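Local coordinates for protein condensin complex subunit 3 (Schizosaccharomyces pombe, PDB 5OQR) that serves as a regulatory subunit of condensin, the complex required for converting interphase chromatin into condensed, mitotic-like chromosomes, at residues A711-I714 with F715-L718; R753-E756 with T757-H761; K728-I731 with S732-G735. All coordinates share one frame; numbering follows the deposited sequence.

Contact 1 of 3, residues A711-I714 with F715-L718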
ATOM      1  N   ALA A 711      -8.532  27.065 -16.659  1.00 37.00           N
ATOM      2  CA  ALA A 711      -9.738  27.879 -16.751  1.00 25.25           C
ATOM      3  C   ALA A 711     -10.028  28.252 -18.198  1.00 27.75           C
ATOM      4  O   ALA A 711     -11.159  28.110 -18.675  1.00 31.80           O
ATOM      5  CB  ALA A 711      -9.585  29.130 -15.889  1.00 24.28           C
ATOM      6  N   ASN A 712      -9.009  28.722 -18.919  1.00 29.42           N
ATOM      7  CA  ASN A 712      -9.185  29.039 -20.330  1.00 29.15           C
ATOM      8  C   ASN A 712      -9.646  27.817 -21.116  1.00 35.05           C
ATOM      9  O   ASN A 712     -10.500  27.928 -22.004  1.00 33.98           O
ATOM     10  CB  ASN A 712      -7.882  29.587 -20.909  1.00 29.77           C
ATOM     11  CG  ASN A 712      -7.404  30.827 -20.188  1.00 27.87           C
ATOM     12  OD1 ASN A 712      -8.196  31.570 -19.611  1.00 28.21           O
ATOM     13  ND2 ASN A 712      -6.098  31.057 -20.215  1.00 34.77           N
ATOM     14  N   MET A 713      -9.091  26.641 -20.810  1.00 37.15           N
ATOM     15  CA  MET A 713      -9.527  25.418 -21.477  1.00 29.43           C
ATOM     16  C   MET A 713     -11.008  25.167 -21.232  1.00 29.19           C
ATOM     17  O   MET A 713     -11.760  24.843 -22.158  1.00 35.84           O
ATOM     18  CB  MET A 713      -8.702  24.224 -20.990  1.00 37.00           C
ATOM     19  CG  MET A 713      -7.209  24.328 -21.250  1.00 37.96           C
ATOM     20  SD  MET A 713      -6.798  24.555 -22.986  1.00 40.30           S
ATOM     21  CE  MET A 713      -7.443  23.042 -23.688  1.00 38.47           C
ATOM     22  N   ILE A 714     -11.441  25.301 -19.981  1.00 26.90           N
ATOM     23  CA  ILE A 714     -12.841  25.061 -19.642  1.00 34.72           C
ATOM     24  C   ILE A 714     -13.747  26.006 -20.423  1.00 36.75           C
ATOM     25  O   ILE A 714     -14.730  25.580 -21.040  1.00 38.14           O
ATOM     26  CB  ILE A 714     -13.047  25.195 -18.122  1.00 34.67           C
ATOM     27  CG1 ILE A 714     -12.268  24.094 -17.397  1.00 26.37           C
ATOM     28  CG2 ILE A 714     -14.529  25.126 -17.765  1.00 42.07           C
ATOM     29  CD1 ILE A 714     -12.209  24.246 -15.896  1.00 28.58           C
ATOM     30  N   PHE A 715     -13.429  27.303 -20.418  1.00 32.19           N
ATOM     31  CA  PHE A 715     -14.264  28.265 -21.133  1.00 35.57           C
ATOM     32  C   PHE A 715     -14.421  27.882 -22.597  1.00 39.12           C
ATOM     33  O   PHE A 715     -15.503  28.034 -23.174  1.00 41.25           O
ATOM     34  CB  PHE A 715     -13.672  29.671 -21.012  1.00 31.17           C
ATOM     35  CG  PHE A 715     -13.783  30.260 -19.638  1.00 29.76           C
ATOM     36  CD1 PHE A 715     -14.990  30.261 -18.965  1.00 27.00           C
ATOM     37  CD2 PHE A 715     -12.677  30.805 -19.015  1.00 28.45           C
ATOM     38  CE1 PHE A 715     -15.093  30.795 -17.704  1.00 23.97           C
ATOM     39  CE2 PHE A 715     -12.774  31.340 -17.751  1.00 27.82           C
ATOM     40  CZ  PHE A 715     -13.984  31.335 -17.095  1.00 27.49           C
ATOM     41  N   GLU A 716     -13.353  27.381 -23.215  1.00 34.48           N
ATOM     42  CA  GLU A 716     -13.399  27.023 -24.626  1.00 33.31           C
ATOM     43  C   GLU A 716     -14.116  25.705 -24.886  1.00 35.89           C
ATOM     44  O   GLU A 716     -14.490  25.440 -26.032  1.00 48.79           O
ATOM     45  CB  GLU A 716     -11.979  26.953 -25.187  1.00 41.67           C
ATOM     46  CG  GLU A 716     -11.339  28.310 -25.405  1.00 47.64           C
ATOM     47  CD  GLU A 716      -9.854  28.217 -25.682  1.00 52.15           C
ATOM     48  OE1 GLU A 716      -9.294  27.108 -25.567  1.00 59.58           O
ATOM     49  OE2 GLU A 716      -9.247  29.254 -26.017  1.00 57.92           O
ATOM     50  N   SER A 717     -14.323  24.880 -23.859  1.00 33.84           N
ATOM     51  CA  SER A 717     -14.968  23.586 -24.026  1.00 39.62           C
ATOM     52  C   SER A 717     -16.417  23.572 -23.561  1.00 46.81           C
ATOM     53  O   SER A 717     -17.149  22.638 -23.905  1.00 49.29           O
ATOM     54  CB  SER A 717     -14.190  22.508 -23.264  1.00 42.59           C
ATOM     55  OG  SER A 717     -14.534  22.510 -21.892  1.00 44.93           O
ATOM     56  N   LEU A 718     -16.850  24.571 -22.792  1.00 51.55           N
ATOM     57  CA  LEU A 718     -18.236  24.602 -22.338  1.00 44.60           C
ATOM     58  C   LEU A 718     -19.235  24.549 -23.486  1.00 48.57           C
ATOM     59  O   LEU A 718     -20.271  23.880 -23.334  1.00 54.30           O
ATOM     60  CB  LEU A 718     -18.473  25.849 -21.479  1.00 46.94           C
ATOM     61  CG  LEU A 718     -17.780  25.883 -20.117  1.00 42.05           C
ATOM     62  CD1 LEU A 718     -17.898  27.268 -19.506  1.00 40.28           C
ATOM     63  CD2 LEU A 718     -18.354  24.836 -19.183  1.00 38.35           C
TER

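Contact 2 of 3, residues R753-E756 with T757-H761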
ATOM      1  N   ARG A 753     -11.028  37.625 -20.913  1.00 40.14           N
ATOM      2  CA  ARG A 753     -11.420  37.576 -22.317  1.00 34.97           C
ATOM      3  C   ARG A 753     -12.043  36.232 -22.662  1.00 38.08           C
ATOM      4  O   ARG A 753     -13.045  36.169 -23.384  1.00 45.52           O
ATOM      5  CB  ARG A 753     -10.208  37.848 -23.207  1.00 42.03           C
ATOM      6  CG  ARG A 753     -10.137  39.261 -23.755  1.00 41.12           C
ATOM      7  CD  ARG A 753      -8.711  39.781 -23.749  1.00 55.47           C
ATOM      8  NE  ARG A 753      -7.782  38.850 -24.382  1.00 63.07           N
ATOM      9  CZ  ARG A 753      -6.464  38.867 -24.205  1.00 52.95           C
ATOM     10  NH1 ARG A 753      -5.908  39.766 -23.404  1.00 52.47           N
ATOM     11  NH2 ARG A 753      -5.702  37.977 -24.824  1.00 48.75           N
ATOM     12  N   LYS A 754     -11.463  35.143 -22.155  1.00 41.72           N
ATOM     13  CA  LYS A 754     -12.054  33.824 -22.355  1.00 34.41           C
ATOM     14  C   LYS A 754     -13.424  33.740 -21.695  1.00 33.47           C
ATOM     15  O   LYS A 754     -14.382  33.237 -22.288  1.00 35.41           O
ATOM     16  CB  LYS A 754     -11.123  32.745 -21.799  1.00 36.03           C
ATOM     17  CG  LYS A 754     -10.446  31.896 -22.852  1.00 40.58           C
ATOM     18  CD  LYS A 754      -9.247  32.593 -23.455  1.00 36.78           C
ATOM     19  CE  LYS A 754      -8.642  31.758 -24.568  1.00 44.14           C
ATOM     20  NZ  LYS A 754      -7.643  32.516 -25.363  1.00 74.27           N
ATOM     21  N   LEU A 755     -13.526  34.222 -20.456  1.00 33.17           N
ATOM     22  CA  LEU A 755     -14.813  34.296 -19.774  1.00 37.31           C
ATOM     23  C   LEU A 755     -15.848  35.008 -20.639  1.00 45.60           C
ATOM     24  O   LEU A 755     -16.963  34.512 -20.830  1.00 45.80           O
ATOM     25  CB  LEU A 755     -14.632  35.010 -18.429  1.00 38.83           C
ATOM     26  CG  LEU A 755     -15.799  35.200 -17.447  1.00 41.02           C
ATOM     27  CD1 LEU A 755     -16.774  36.290 -17.889  1.00 52.07           C
ATOM     28  CD2 LEU A 755     -16.532  33.900 -17.201  1.00 43.17           C
ATOM     29  N   GLU A 756     -15.487  36.173 -21.178  1.00 45.86           N
ATOM     30  CA  GLU A 756     -16.441  36.964 -21.948  1.00 40.34           C
ATOM     31  C   GLU A 756     -16.840  36.260 -23.236  1.00 35.63           C
ATOM     32  O   GLU A 756     -18.016  36.272 -23.616  1.00 39.34           O
ATOM     33  CB  GLU A 756     -15.849  38.338 -22.254  1.00 50.44           C
ATOM     34  CG  GLU A 756     -15.636  39.199 -21.022  1.00 65.46           C
ATOM     35  CD  GLU A 756     -14.871  40.474 -21.326  1.00 78.33           C
ATOM     36  OE1 GLU A 756     -14.680  41.290 -20.398  1.00 80.82           O
ATOM     37  OE2 GLU A 756     -14.457  40.660 -22.490  1.00 66.77           O
ATOM     38  N   THR A 757     -15.879  35.653 -23.932  1.00 33.76           N
ATOM     39  CA  THR A 757     -16.203  34.924 -25.153  1.00 39.45           C
ATOM     40  C   THR A 757     -17.252  33.852 -24.888  1.00 41.17           C
ATOM     41  O   THR A 757     -18.160  33.648 -25.702  1.00 44.50           O
ATOM     42  CB  THR A 757     -14.940  34.301 -25.744  1.00 45.32           C
ATOM     43  OG1 THR A 757     -14.018  35.336 -26.101  1.00 49.36           O
ATOM     44  CG2 THR A 757     -15.268  33.469 -26.987  1.00 44.41           C
ATOM     45  N   TYR A 758     -17.141  33.150 -23.760  1.00 41.00           N
ATOM     46  CA  TYR A 758     -18.137  32.138 -23.434  1.00 42.09           C
ATOM     47  C   TYR A 758     -19.475  32.776 -23.087  1.00 41.66           C
ATOM     48  O   TYR A 758     -20.531  32.272 -23.483  1.00 42.11           O
ATOM     49  CB  TYR A 758     -17.651  31.264 -22.277  1.00 36.09           C
ATOM     50  CG  TYR A 758     -18.774  30.492 -21.632  1.00 38.57           C
ATOM     51  CD1 TYR A 758     -19.299  30.888 -20.413  1.00 39.08           C
ATOM     52  CD2 TYR A 758     -19.329  29.386 -22.256  1.00 41.15           C
ATOM     53  CE1 TYR A 758     -20.334  30.194 -19.825  1.00 40.70           C
ATOM     54  CE2 TYR A 758     -20.365  28.685 -21.677  1.00 39.36           C
ATOM     55  CZ  TYR A 758     -20.865  29.095 -20.461  1.00 39.02           C
ATOM     56  OH  TYR A 758     -21.899  28.403 -19.879  1.00 41.84           O
ATOM     57  N   GLU A 759     -19.451  33.880 -22.340  1.00 43.86           N
ATOM     58  CA  GLU A 759     -20.691  34.563 -21.990  1.00 47.04           C
ATOM     59  C   GLU A 759     -21.433  35.044 -23.228  1.00 44.49           C
ATOM     60  O   GLU A 759     -22.668  35.063 -23.243  1.00 49.23           O
ATOM     61  CB  GLU A 759     -20.393  35.739 -21.061  1.00 47.00           C
ATOM     62  CG  GLU A 759     -19.816  35.339 -19.715  1.00 44.80           C
ATOM     63  CD  GLU A 759     -20.870  34.817 -18.759  1.00 51.34           C
ATOM     64  OE1 GLU A 759     -20.652  34.887 -17.531  1.00 48.63           O
ATOM     65  OE2 GLU A 759     -21.922  34.340 -19.235  1.00 58.88           O
ATOM     66  N   SER A 760     -20.705  35.426 -24.279  1.00 48.71           N
ATOM     67  CA  SER A 760     -21.348  35.917 -25.492  1.00 55.09           C
ATOM     68  C   SER A 760     -22.193  34.848 -26.172  1.00 51.33           C
ATOM     69  O   SER A 760     -23.019  35.181 -27.027  1.00 56.33           O
ATOM     70  CB  SER A 760     -20.297  36.445 -26.470  1.00 55.52           C
ATOM     71  OG  SER A 760     -19.546  35.387 -27.040  1.00 58.87           O
ATOM     72  N   HIS A 761     -22.003  33.573 -25.822  1.00 54.90           N
ATOM     73  CA  HIS A 761     -22.864  32.529 -26.367  1.00 60.06           C
ATOM     74  C   HIS A 761     -24.300  32.687 -25.891  1.00 66.80           C
ATOM     75  O   HIS A 761     -25.230  32.262 -26.584  1.00 77.39           O
ATOM     76  CB  HIS A 761     -22.334  31.147 -25.980  1.00 60.63           C
ATOM     77  CG  HIS A 761     -21.357  30.578 -26.959  1.00 63.64           C
ATOM     78  ND1 HIS A 761     -20.035  30.964 -27.007  1.00 65.02           N
ATOM     79  CD2 HIS A 761     -21.512  29.647 -27.932  1.00 66.39           C
ATOM     80  CE1 HIS A 761     -19.418  30.296 -27.965  1.00 64.05           C
ATOM     81  NE2 HIS A 761     -20.291  29.491 -28.541  1.00 70.38           N
TER

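Contact 3 of 3, residues K728-I731 with S732-G735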
ATOM      1  N   LYS A 728     -23.032  22.204 -16.357  1.00 41.15           N
ATOM      2  CA  LYS A 728     -23.005  22.593 -14.951  1.00 42.48           C
ATOM      3  C   LYS A 728     -21.719  22.131 -14.281  1.00 43.29           C
ATOM      4  O   LYS A 728     -21.073  22.893 -13.554  1.00 37.45           O
ATOM      5  CB  LYS A 728     -24.207  22.007 -14.212  1.00 53.28           C
ATOM      6  CG  LYS A 728     -25.400  22.940 -14.078  1.00 58.37           C
ATOM      7  CD  LYS A 728     -26.231  22.608 -12.842  1.00 69.35           C
ATOM      8  CE  LYS A 728     -25.470  22.918 -11.554  1.00 77.57           C
ATOM      9  NZ  LYS A 728     -26.362  23.010 -10.364  1.00 72.81           N
ATOM     10  N   PHE A 729     -21.341  20.871 -14.504  1.00 45.03           N
ATOM     11  CA  PHE A 729     -20.218  20.297 -13.777  1.00 43.38           C
ATOM     12  C   PHE A 729     -18.903  20.946 -14.186  1.00 43.23           C
ATOM     13  O   PHE A 729     -18.037  21.192 -13.339  1.00 40.38           O
ATOM     14  CB  PHE A 729     -20.164  18.788 -14.003  1.00 57.53           C
ATOM     15  CG  PHE A 729     -19.019  18.125 -13.310  1.00 45.72           C
ATOM     16  CD1 PHE A 729     -17.956  17.618 -14.032  1.00 48.67           C
ATOM     17  CD2 PHE A 729     -18.993  18.031 -11.931  1.00 47.24           C
ATOM     18  CE1 PHE A 729     -16.895  17.017 -13.392  1.00 58.48           C
ATOM     19  CE2 PHE A 729     -17.935  17.432 -11.284  1.00 56.27           C
ATOM     20  CZ  PHE A 729     -16.883  16.929 -12.013  1.00 61.69           C
ATOM     21  N   MET A 730     -18.731  21.232 -15.477  1.00 43.11           N
ATOM     22  CA  MET A 730     -17.501  21.873 -15.924  1.00 37.87           C
ATOM     23  C   MET A 730     -17.337  23.250 -15.301  1.00 35.86           C
ATOM     24  O   MET A 730     -16.210  23.670 -15.014  1.00 32.62           O
ATOM     25  CB  MET A 730     -17.483  21.970 -17.449  1.00 42.79           C
ATOM     26  CG  MET A 730     -17.562  20.625 -18.157  1.00 55.65           C
ATOM     27  SD  MET A 730     -16.267  19.472 -17.657  1.00 53.75           S
ATOM     28  CE  MET A 730     -14.826  20.229 -18.399  1.00 46.76           C
ATOM     29  N   ILE A 731     -18.442  23.966 -15.081  1.00 40.03           N
ATOM     30  CA  ILE A 731     -18.370  25.263 -14.416  1.00 31.91           C
ATOM     31  C   ILE A 731     -18.019  25.081 -12.947  1.00 28.36           C
ATOM     32  O   ILE A 731     -17.298  25.895 -12.363  1.00 29.54           O
ATOM     33  CB  ILE A 731     -19.697  26.026 -14.599  1.00 37.03           C
ATOM     34  CG1 ILE A 731     -19.866  26.441 -16.059  1.00 34.85           C
ATOM     35  CG2 ILE A 731     -19.757  27.265 -13.699  1.00 32.65           C
ATOM     36  CD1 ILE A 731     -21.271  26.871 -16.418  1.00 41.78           C
ATOM     37  N   SER A 732     -18.520  24.009 -12.330  1.00 39.66           N
ATOM     38  CA  SER A 732     -18.202  23.722 -10.934  1.00 39.52           C
ATOM     39  C   SER A 732     -16.701  23.712 -10.685  1.00 33.77           C
ATOM     40  O   SER A 732     -16.252  24.050  -9.585  1.00 38.65           O
ATOM     41  CB  SER A 732     -18.804  22.377 -10.531  1.00 41.88           C
ATOM     42  OG  SER A 732     -18.311  21.335 -11.355  1.00 48.46           O
ATOM     43  N   LEU A 733     -15.910  23.334 -11.690  1.00 31.16           N
ATOM     44  CA  LEU A 733     -14.470  23.213 -11.493  1.00 36.60           C
ATOM     45  C   LEU A 733     -13.801  24.571 -11.343  1.00 30.41           C
ATOM     46  O   LEU A 733     -12.783  24.683 -10.650  1.00 30.41           O
ATOM     47  CB  LEU A 733     -13.854  22.442 -12.659  1.00 47.27           C
ATOM     48  CG  LEU A 733     -14.527  21.099 -12.948  1.00 37.37           C
ATOM     49  CD1 LEU A 733     -13.923  20.460 -14.178  1.00 39.26           C
ATOM     50  CD2 LEU A 733     -14.419  20.176 -11.744  1.00 35.50           C
ATOM     51  N   LEU A 734     -14.349  25.612 -11.977  1.00 36.38           N
ATOM     52  CA  LEU A 734     -13.769  26.945 -11.856  1.00 30.19           C
ATOM     53  C   LEU A 734     -13.682  27.387 -10.402  1.00 28.87           C
ATOM     54  O   LEU A 734     -12.767  28.128 -10.033  1.00 32.81           O
ATOM     55  CB  LEU A 734     -14.590  27.945 -12.666  1.00 29.89           C
ATOM     56  CG  LEU A 734     -14.480  27.817 -14.184  1.00 30.76           C
ATOM     57  CD1 LEU A 734     -15.658  28.487 -14.855  1.00 36.18           C
ATOM     58  CD2 LEU A 734     -13.177  28.420 -14.676  1.00 33.53           C
ATOM     59  N   GLY A 735     -14.613  26.938  -9.561  1.00 27.75           N
ATOM     60  CA  GLY A 735     -14.573  27.282  -8.153  1.00 37.98           C
ATOM     61  C   GLY A 735     -13.523  26.527  -7.368  1.00 36.99           C
ATOM     62  O   GLY A 735     -13.101  26.997  -6.308  1.00 40.53           O
TER

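Contact 1 of 3, residues A711-I714 with F715-L718
Phe715 N donates to Ala711 O (3.0 Å) and Glu716 N to Asn712 O (3.1 Å), two consecutive i to i+4 bonds of a regular alpha helix; the first is nearly straight, with an N-H...O angle of 170°. In the following turn the pattern changes. Ser717 N keeps a weak bond to Met713 O. The better bond runs from Ser717 N to Ile714 O, 2.9 Å long, an i to i+3 link of 3-10 type. Ile714 O thereby becomes a shared acceptor with three donors: besides Ser717 N it takes Leu718 N at 2.9 Å and Ser717 OG at 3.2 Å. They arrive from different directions, Leu718 N almost head-on to the carbonyl, Ser717 N well above its plane, and the hydroxyl at a bent angle with a modest tilt. With OG of Ser717 set between its own N and carbonyl carbon (chi1 82°), the hydroxyl is turned back to the preceding turn.

Apolar side chains one turn apart also meet. CB of Ala711 touches CE2 of Phe715 (4.3 Å), and the ring lies oblique to Ala711 O. Ile714 and Leu718 cross at a slant, CG2 of the isoleucine to CG of the leucine at 4.1 Å; CG2, anti to the isoleucine N, is the branch that meets Leu718. Glu716 runs extended past Asn712 O, its CG 3.5 Å from that oxygen.

Within HEAT repeat 9 this helix packs against four others. Cys650 of helix 639-661 covers Ile714, helix 725-736 receives Phe715 and Leu718, and Phe776 of helix 767-785 meets Ala711 and Phe715. Helix 745-759 packs on Phe715 too, and its Thr751 OG1 is hydrogen-bonded to Asn712 OD1.

Contact 2 of 3, residues R753-E756 with T757-H761
Thr757 clasps Arg753 O twice, with OG1 at 3.0 Å and its own N at 2.9 Å, and the two donors reach the oxygen from opposite faces of the carbonyl plane. The hydroxyl can do this because OG1 lies beside the threonine N (chi1 -62°), directed back along helix 745-759. On another side of the helix Leu755 and Glu759 lie askew to one another, with CD1 of the leucine against CG of the glutamate at 3.7 Å. The bend of Glu759 at chi2 (-78°) folds the chain so that CG and, more loosely, OE1 stay beside that methyl. Tyr758 heads elsewhere: Leu755 O lies at the edge of its ring, near the ring plane, and its side chain continues to Leu718 and to Ile731 of helix 725-736. At the end of this stretch Ser760 N bonds to Glu756 O (2.9 Å) and Ser760 OG to Thr757 O (2.6 Å), while Glu756 OE1 forms a salt bridge with Lys752 NZ. Chemically, two hydroxyls supplement the backbone N-H donors in this C-terminal part of the helix, probably offsetting some of the partial negative charge on the carbonyl oxygens at this end.

Contact 3 of 3, residues K728-I731 with S732-G735
Leu733 comes obliquely to the ring of Phe729, its CD2 methyl 4.1 Å from CZ, in the second helix of HEAT repeat 9. CG trans to the phenylalanine N (chi1 179°) carries the ring toward the side where Leu733 lies one turn on. The ring also meets Ile672 and, together with Leu733, packs on Leu653 of helix 639-661 and Ala676 of helix 669-682; the two residues jointly join this helix to those neighbours. Ser732 also lies oblique to the ring, although the modelled position of its hydroxyl against Phe729 O is doubtful. Met730 SD touches CD1 of Leu733 at 4.3 Å; one methyl of the leucine thus meets the ring and the other the sulfur.

The backbone underneath is irregular. Ser732 N bonds to Lys728 O (3.0 Å), but the bond from Leu733 N to Met730 O is weak. Leu734 N then turns to Ile731 O at 3.0 Å, an i to i+3 bond with the donor standing 54° above the carbonyl plane. Alongside that bond, CG2 of Ile731 and CD1 of Leu734 approach to 4.4 Å.

How the contacts relate
Along the chain the order is contact 1, contact 3, contact 2, on the successive helices 706-717, 725-736 and 745-759. The first two helices belong to HEAT repeat 9, and the third packs beside them near the C-terminal end of the subunit. The centre of contact 1 lies about 10 Å from each of the others, whose centres are about 15 Å apart. Leu718 joins all three: besides meeting Tyr758 of contact 2, it rests its CD2 3.5 Å from CB of Met730 in contact 3. Phe715 likewise reaches Leu755 and Leu734. The three helical turns thus pack together in the C-terminal part of the helical solenoid.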